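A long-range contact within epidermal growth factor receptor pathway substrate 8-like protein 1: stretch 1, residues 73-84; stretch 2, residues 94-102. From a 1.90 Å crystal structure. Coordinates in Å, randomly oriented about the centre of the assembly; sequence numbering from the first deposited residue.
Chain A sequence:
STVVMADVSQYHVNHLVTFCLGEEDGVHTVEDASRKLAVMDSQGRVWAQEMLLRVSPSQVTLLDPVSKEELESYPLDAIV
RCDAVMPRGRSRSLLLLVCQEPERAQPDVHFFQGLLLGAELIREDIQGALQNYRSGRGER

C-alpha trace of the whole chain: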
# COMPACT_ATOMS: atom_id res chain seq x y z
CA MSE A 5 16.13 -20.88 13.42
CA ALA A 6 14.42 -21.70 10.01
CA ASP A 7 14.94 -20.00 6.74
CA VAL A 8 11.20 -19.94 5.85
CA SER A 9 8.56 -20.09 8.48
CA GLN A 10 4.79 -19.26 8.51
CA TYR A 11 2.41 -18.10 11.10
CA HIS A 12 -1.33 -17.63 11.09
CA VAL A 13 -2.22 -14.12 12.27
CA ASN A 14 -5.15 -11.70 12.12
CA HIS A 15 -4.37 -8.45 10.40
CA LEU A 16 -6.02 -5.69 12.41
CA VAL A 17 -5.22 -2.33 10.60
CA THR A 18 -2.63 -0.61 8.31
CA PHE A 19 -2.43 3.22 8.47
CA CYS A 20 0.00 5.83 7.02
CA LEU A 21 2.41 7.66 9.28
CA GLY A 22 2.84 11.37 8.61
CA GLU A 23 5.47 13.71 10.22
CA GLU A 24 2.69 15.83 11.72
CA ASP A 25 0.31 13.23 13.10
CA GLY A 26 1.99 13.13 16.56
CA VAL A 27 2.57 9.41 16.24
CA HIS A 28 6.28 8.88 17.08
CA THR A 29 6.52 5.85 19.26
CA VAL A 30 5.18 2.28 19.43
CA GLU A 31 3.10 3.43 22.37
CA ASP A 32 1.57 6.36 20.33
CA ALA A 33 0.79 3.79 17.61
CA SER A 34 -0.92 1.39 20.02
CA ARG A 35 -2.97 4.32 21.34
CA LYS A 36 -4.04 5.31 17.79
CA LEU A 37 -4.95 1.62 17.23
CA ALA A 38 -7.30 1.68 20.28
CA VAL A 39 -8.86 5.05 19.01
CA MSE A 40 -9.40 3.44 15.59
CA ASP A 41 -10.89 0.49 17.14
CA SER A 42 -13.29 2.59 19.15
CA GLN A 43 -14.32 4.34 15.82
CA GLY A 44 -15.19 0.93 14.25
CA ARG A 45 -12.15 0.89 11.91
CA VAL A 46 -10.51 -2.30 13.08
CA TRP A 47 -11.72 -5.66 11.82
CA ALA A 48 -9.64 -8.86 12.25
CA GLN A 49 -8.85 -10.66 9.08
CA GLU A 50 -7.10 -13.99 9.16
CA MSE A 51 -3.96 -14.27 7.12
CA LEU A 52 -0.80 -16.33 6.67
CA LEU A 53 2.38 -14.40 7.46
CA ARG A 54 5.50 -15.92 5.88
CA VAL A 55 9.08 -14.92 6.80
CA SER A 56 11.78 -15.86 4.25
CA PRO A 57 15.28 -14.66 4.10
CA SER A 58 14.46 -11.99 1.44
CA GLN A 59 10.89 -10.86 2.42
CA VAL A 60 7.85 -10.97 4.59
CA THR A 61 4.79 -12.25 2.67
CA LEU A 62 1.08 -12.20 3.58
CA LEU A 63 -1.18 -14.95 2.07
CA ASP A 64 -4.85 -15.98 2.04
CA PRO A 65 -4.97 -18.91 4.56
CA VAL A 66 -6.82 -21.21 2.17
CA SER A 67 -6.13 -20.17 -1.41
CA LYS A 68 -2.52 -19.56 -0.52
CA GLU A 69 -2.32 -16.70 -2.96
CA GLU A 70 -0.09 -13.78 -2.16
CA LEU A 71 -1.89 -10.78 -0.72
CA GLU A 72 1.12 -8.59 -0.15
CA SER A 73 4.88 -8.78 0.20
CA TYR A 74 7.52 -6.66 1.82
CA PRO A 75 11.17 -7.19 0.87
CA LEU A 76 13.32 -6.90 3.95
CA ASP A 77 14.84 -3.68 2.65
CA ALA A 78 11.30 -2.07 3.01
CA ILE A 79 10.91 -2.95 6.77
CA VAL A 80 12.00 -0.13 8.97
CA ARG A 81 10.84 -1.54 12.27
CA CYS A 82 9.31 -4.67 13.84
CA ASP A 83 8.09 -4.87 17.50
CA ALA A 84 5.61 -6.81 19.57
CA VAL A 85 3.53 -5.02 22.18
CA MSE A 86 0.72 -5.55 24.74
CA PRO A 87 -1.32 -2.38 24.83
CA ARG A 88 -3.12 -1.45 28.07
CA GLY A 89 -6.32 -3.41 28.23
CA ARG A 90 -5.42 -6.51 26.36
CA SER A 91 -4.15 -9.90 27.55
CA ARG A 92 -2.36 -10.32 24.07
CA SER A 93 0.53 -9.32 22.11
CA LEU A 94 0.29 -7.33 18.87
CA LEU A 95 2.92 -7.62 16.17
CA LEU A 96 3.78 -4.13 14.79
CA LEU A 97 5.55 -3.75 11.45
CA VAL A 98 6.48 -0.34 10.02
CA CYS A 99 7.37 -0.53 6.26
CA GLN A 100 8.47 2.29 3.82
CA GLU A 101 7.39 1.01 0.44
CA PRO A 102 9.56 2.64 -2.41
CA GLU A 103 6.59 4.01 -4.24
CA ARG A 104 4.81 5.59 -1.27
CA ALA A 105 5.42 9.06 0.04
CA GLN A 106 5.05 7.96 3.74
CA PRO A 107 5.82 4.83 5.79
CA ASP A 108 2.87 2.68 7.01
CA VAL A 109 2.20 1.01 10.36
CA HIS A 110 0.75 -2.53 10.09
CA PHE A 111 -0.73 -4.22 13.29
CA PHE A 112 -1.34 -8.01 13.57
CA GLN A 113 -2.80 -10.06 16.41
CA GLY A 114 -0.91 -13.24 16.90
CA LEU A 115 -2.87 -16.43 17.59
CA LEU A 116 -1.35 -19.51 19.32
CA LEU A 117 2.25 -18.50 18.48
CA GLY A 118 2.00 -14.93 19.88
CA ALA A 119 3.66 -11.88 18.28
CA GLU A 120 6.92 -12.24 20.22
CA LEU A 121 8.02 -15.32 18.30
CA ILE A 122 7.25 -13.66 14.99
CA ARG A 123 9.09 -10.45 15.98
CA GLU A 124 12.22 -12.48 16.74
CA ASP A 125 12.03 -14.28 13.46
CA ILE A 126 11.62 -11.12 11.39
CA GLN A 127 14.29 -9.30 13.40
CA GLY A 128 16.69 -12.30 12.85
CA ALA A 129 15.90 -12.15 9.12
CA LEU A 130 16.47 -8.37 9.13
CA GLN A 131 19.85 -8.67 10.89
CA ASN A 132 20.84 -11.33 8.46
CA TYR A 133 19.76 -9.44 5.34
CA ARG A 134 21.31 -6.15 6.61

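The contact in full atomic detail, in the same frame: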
# COMPACT_ATOMS: atom_id res chain seq x y z
N SER A 73 3.57 -8.38 -0.19
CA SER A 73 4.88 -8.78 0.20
C SER A 73 5.78 -7.59 0.50
O SER A 73 5.71 -6.53 -0.09
CB SER A 73 5.49 -9.61 -0.87
OG SER A 73 5.63 -8.86 -2.02
N TYR A 74 6.61 -7.70 1.48
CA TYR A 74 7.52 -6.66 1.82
C TYR A 74 8.96 -7.15 1.87
O TYR A 74 9.35 -7.88 2.79
CB TYR A 74 7.15 -6.14 3.19
CG TYR A 74 5.68 -5.79 3.40
CD1 TYR A 74 4.80 -6.74 3.91
CD2 TYR A 74 5.16 -4.50 3.04
CE1 TYR A 74 3.45 -6.49 4.06
CE2 TYR A 74 3.80 -4.22 3.19
CZ TYR A 74 2.93 -5.24 3.70
OH TYR A 74 1.55 -5.10 3.80
N PRO A 75 9.77 -6.79 0.90
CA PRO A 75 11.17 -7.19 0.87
C PRO A 75 11.77 -6.62 2.13
O PRO A 75 11.33 -5.54 2.61
CB PRO A 75 11.74 -6.47 -0.38
CG PRO A 75 10.79 -5.35 -0.59
CD PRO A 75 9.39 -5.86 -0.22
N LEU A 76 12.82 -7.27 2.66
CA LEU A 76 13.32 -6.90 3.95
C LEU A 76 13.86 -5.52 3.94
O LEU A 76 13.85 -4.86 4.94
CB LEU A 76 14.38 -7.91 4.38
CG LEU A 76 13.74 -9.32 4.65
CD1 LEU A 76 14.91 -10.22 5.26
CD2 LEU A 76 12.55 -9.36 5.72
N ASP A 77 14.30 -5.07 2.79
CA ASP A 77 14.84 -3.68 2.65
C ASP A 77 13.76 -2.59 2.98
O ASP A 77 14.10 -1.53 3.38
CB ASP A 77 15.21 -3.49 1.16
CG ASP A 77 16.09 -2.34 0.97
OD1 ASP A 77 16.27 -1.94 -0.21
OD2 ASP A 77 16.59 -1.88 2.03
N ALA A 78 12.46 -2.91 2.72
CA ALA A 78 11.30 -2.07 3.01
C ALA A 78 10.91 -2.07 4.49
O ALA A 78 10.20 -1.19 4.92
CB ALA A 78 10.08 -2.60 2.15
N ILE A 79 11.34 -3.01 5.33
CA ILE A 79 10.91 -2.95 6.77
C ILE A 79 11.74 -2.02 7.61
O ILE A 79 12.92 -2.20 7.72
CB ILE A 79 10.93 -4.46 7.32
CG1 ILE A 79 10.05 -5.26 6.37
CG2 ILE A 79 10.49 -4.56 8.74
CD1 ILE A 79 9.92 -6.73 6.76
N VAL A 80 11.17 -1.07 8.29
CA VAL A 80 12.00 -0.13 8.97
C VAL A 80 11.93 -0.48 10.39
O VAL A 80 12.80 -0.08 11.11
CB VAL A 80 11.60 1.39 8.68
CG1 VAL A 80 10.69 1.56 7.46
CG2 VAL A 80 10.71 1.91 9.74
N ARG A 81 10.89 -1.17 10.85
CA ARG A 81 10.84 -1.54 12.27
C ARG A 81 9.91 -2.73 12.55
O ARG A 81 8.79 -2.82 11.93
CB ARG A 81 10.30 -0.44 13.16
CG ARG A 81 10.53 -0.89 14.59
CD ARG A 81 10.68 0.30 15.60
NE ARG A 81 10.82 -0.16 16.96
CZ ARG A 81 10.46 0.55 18.00
NH1 ARG A 81 9.97 1.79 17.82
NH2 ARG A 81 10.44 -0.04 19.19
N CYS A 82 10.24 -3.57 13.56
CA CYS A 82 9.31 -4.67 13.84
C CYS A 82 9.29 -4.80 15.35
O CYS A 82 10.38 -4.88 15.91
CB CYS A 82 9.87 -5.96 13.18
SG CYS A 82 8.79 -7.35 13.65
N ASP A 83 8.14 -4.75 16.04
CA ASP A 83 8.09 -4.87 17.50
C ASP A 83 6.87 -5.67 17.87
O ASP A 83 6.03 -6.03 17.01
CB ASP A 83 7.98 -3.57 18.13
CG ASP A 83 8.60 -3.56 19.62
OD1 ASP A 83 8.68 -2.52 20.29
OD2 ASP A 83 8.99 -4.63 20.12
N ALA A 84 6.77 -6.09 19.14
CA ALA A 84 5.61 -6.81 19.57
C ALA A 84 5.18 -5.99 20.78
O ALA A 84 6.03 -5.53 21.55
CB ALA A 84 5.91 -8.20 19.99
N LEU A 94 0.50 -7.69 20.27
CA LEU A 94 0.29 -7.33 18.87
C LEU A 94 1.71 -7.34 18.21
O LEU A 94 2.72 -6.95 18.82
CB LEU A 94 -0.17 -5.92 18.83
CG LEU A 94 -1.58 -5.85 19.55
CD1 LEU A 94 -2.03 -4.41 19.39
CD2 LEU A 94 -2.62 -6.90 18.94
N LEU A 95 1.73 -7.67 16.94
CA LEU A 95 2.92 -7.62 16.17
C LEU A 95 2.84 -6.23 15.38
O LEU A 95 1.85 -5.92 14.66
CB LEU A 95 2.92 -8.73 15.14
CG LEU A 95 4.14 -8.51 14.18
CD1 LEU A 95 5.51 -8.74 14.86
CD2 LEU A 95 4.06 -9.60 12.93
N LEU A 96 3.82 -5.38 15.54
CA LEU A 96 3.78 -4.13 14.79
C LEU A 96 4.86 -4.18 13.76
O LEU A 96 6.06 -4.59 14.00
CB LEU A 96 4.03 -3.04 15.77
CG LEU A 96 3.71 -1.60 15.37
CD1 LEU A 96 3.72 -0.68 16.58
CD2 LEU A 96 4.76 -1.25 14.55
N LEU A 97 4.52 -3.85 12.52
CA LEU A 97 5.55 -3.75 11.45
C LEU A 97 5.46 -2.36 10.78
O LEU A 97 4.37 -1.93 10.38
CB LEU A 97 5.37 -4.79 10.31
CG LEU A 97 5.85 -6.18 10.44
CD1 LEU A 97 5.27 -6.96 9.17
CD2 LEU A 97 7.37 -6.10 10.34
N VAL A 98 6.55 -1.62 10.73
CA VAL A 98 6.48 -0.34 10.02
C VAL A 98 7.24 -0.60 8.73
O VAL A 98 8.40 -1.09 8.77
CB VAL A 98 7.19 0.72 10.82
CG1 VAL A 98 7.20 2.17 9.97
CG2 VAL A 98 6.65 0.74 12.27
N CYS A 99 6.67 -0.28 7.52
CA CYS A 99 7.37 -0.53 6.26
C CYS A 99 7.44 0.87 5.54
O CYS A 99 6.59 1.78 5.82
CB CYS A 99 6.51 -1.44 5.41
SG CYS A 99 6.47 -2.98 6.31
N GLN A 100 8.41 1.02 4.66
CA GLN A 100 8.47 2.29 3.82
C GLN A 100 8.54 1.67 2.45
O GLN A 100 9.60 1.10 2.04
CB GLN A 100 9.77 3.10 4.11
CG GLN A 100 9.98 4.35 3.08
CD GLN A 100 8.69 5.21 3.07
OE1 GLN A 100 7.86 5.14 2.16
NE2 GLN A 100 8.53 5.98 4.08
N GLU A 101 7.41 1.58 1.79
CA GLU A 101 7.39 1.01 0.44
C GLU A 101 8.04 2.12 -0.50
O GLU A 101 7.85 3.40 -0.30
CB GLU A 101 5.99 0.75 0.00
CG GLU A 101 5.36 -0.37 0.78
CD GLU A 101 3.99 -0.68 0.26
OE1 GLU A 101 3.84 -0.80 -0.97
OE2 GLU A 101 3.03 -0.82 1.08
N PRO A 102 8.87 1.69 -1.47
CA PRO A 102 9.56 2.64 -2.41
C PRO A 102 8.65 3.65 -3.15
O PRO A 102 8.93 4.86 -3.22
CB PRO A 102 10.24 1.69 -3.44
CG PRO A 102 9.19 0.49 -3.56
CD PRO A 102 8.89 0.29 -2.00

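Two neighbouring strands, residues 79-84 and the strand that begins at Leu94, run antiparallel, with 170° between their directions and a closest axial approach of 4.6 Å. Before the first strand, the chain leaves another strand at Pro75 and turns through a short 3-10 segment, residues 76-78. Two backbone bonds close this turn: Ala78 N to Pro75 O at 2.9 Å and Ile79 N to Leu76 O at 3.1 Å.

All six hydrogen bonds between the stretches are backbone to backbone. Asp83 and Leu96 form a hydrogen-bonded pair, with Asp83 N to Leu96 O at 2.9 Å and Leu96 N to Asp83 O at 2.7 Å. Arg81 and Val98 form the next such pair. Val98 N donates to Arg81 O at 2.8 Å, and Arg81 N donates to Val98 O at 3.2 Å.

Here the register shifts by one residue, a beta bulge. Val80 is the extra residue, and its psi of -22° departs from the extended values of its neighbours. Val80 N also donates to Val98 O at 2.8 Å, so two successive amides share one acceptor at the bulge. Beyond the bulge, Ile79 pairs with Cys99 without hydrogen bonds between them. Gln100 N then donates to Ala78 O at 2.9 Å, which ties the 3-10 turn to the second stretch. CA-H...O contacts fill in between the stronger bonds. The shortest joins Ala84 CA to Leu94 O at 3.0 Å.

The side chains of Ile79, Cys82, Ala84, Leu95, Leu97 and Cys99 share one face of the sheet. Most of them are buried and apolar, as a packed interior requires. The end of Leu97 leans toward the first strand, and its CD2 lies 3.8 Å from both Ile79 CG2 and Cys82 CB. Leu95 also leans across, bringing CD1 to 3.8 Å from Cys82 SG. Ala84 has only a methyl group to place beside this strand.

Cys99 links this layer to the earlier strand. Its SG is 4.2 Å from Ile79 CG1 and 3.8 Å from Tyr74 CD2. The sulfur sits 4.3 Å from the centroid of the Tyr74 ring, in an oblique sulfur-aromatic contact. Glu101 OE2 lies at the ring edge, 4.1 Å from Tyr74 CE2. Tyr74 is buried, and its broad ring can meet both residues at once.

Arg81, Asp83, Leu96 and Val98 lie on the other face. This face is mixed in character. Leu96 is buried, whereas Arg81 is exposed and its long side chain leads away from the second stretch. Arg81 NH2 makes a salt bridge to Asp83 OD1 at 3.2 Å, pairing opposite charges along one strand. Asp83 OD2 also accepts a weak hydrogen bond from Ala84 N at 2.8 Å.

At the bulge, Val80 points sideways, and its CG2 lies 3.5 Å from Val98 CG1. Val80 is exposed, and its CG1 also lies 3.8 Å from Gln100 CB. Together the two stretches bury 719 Å², counting both sides.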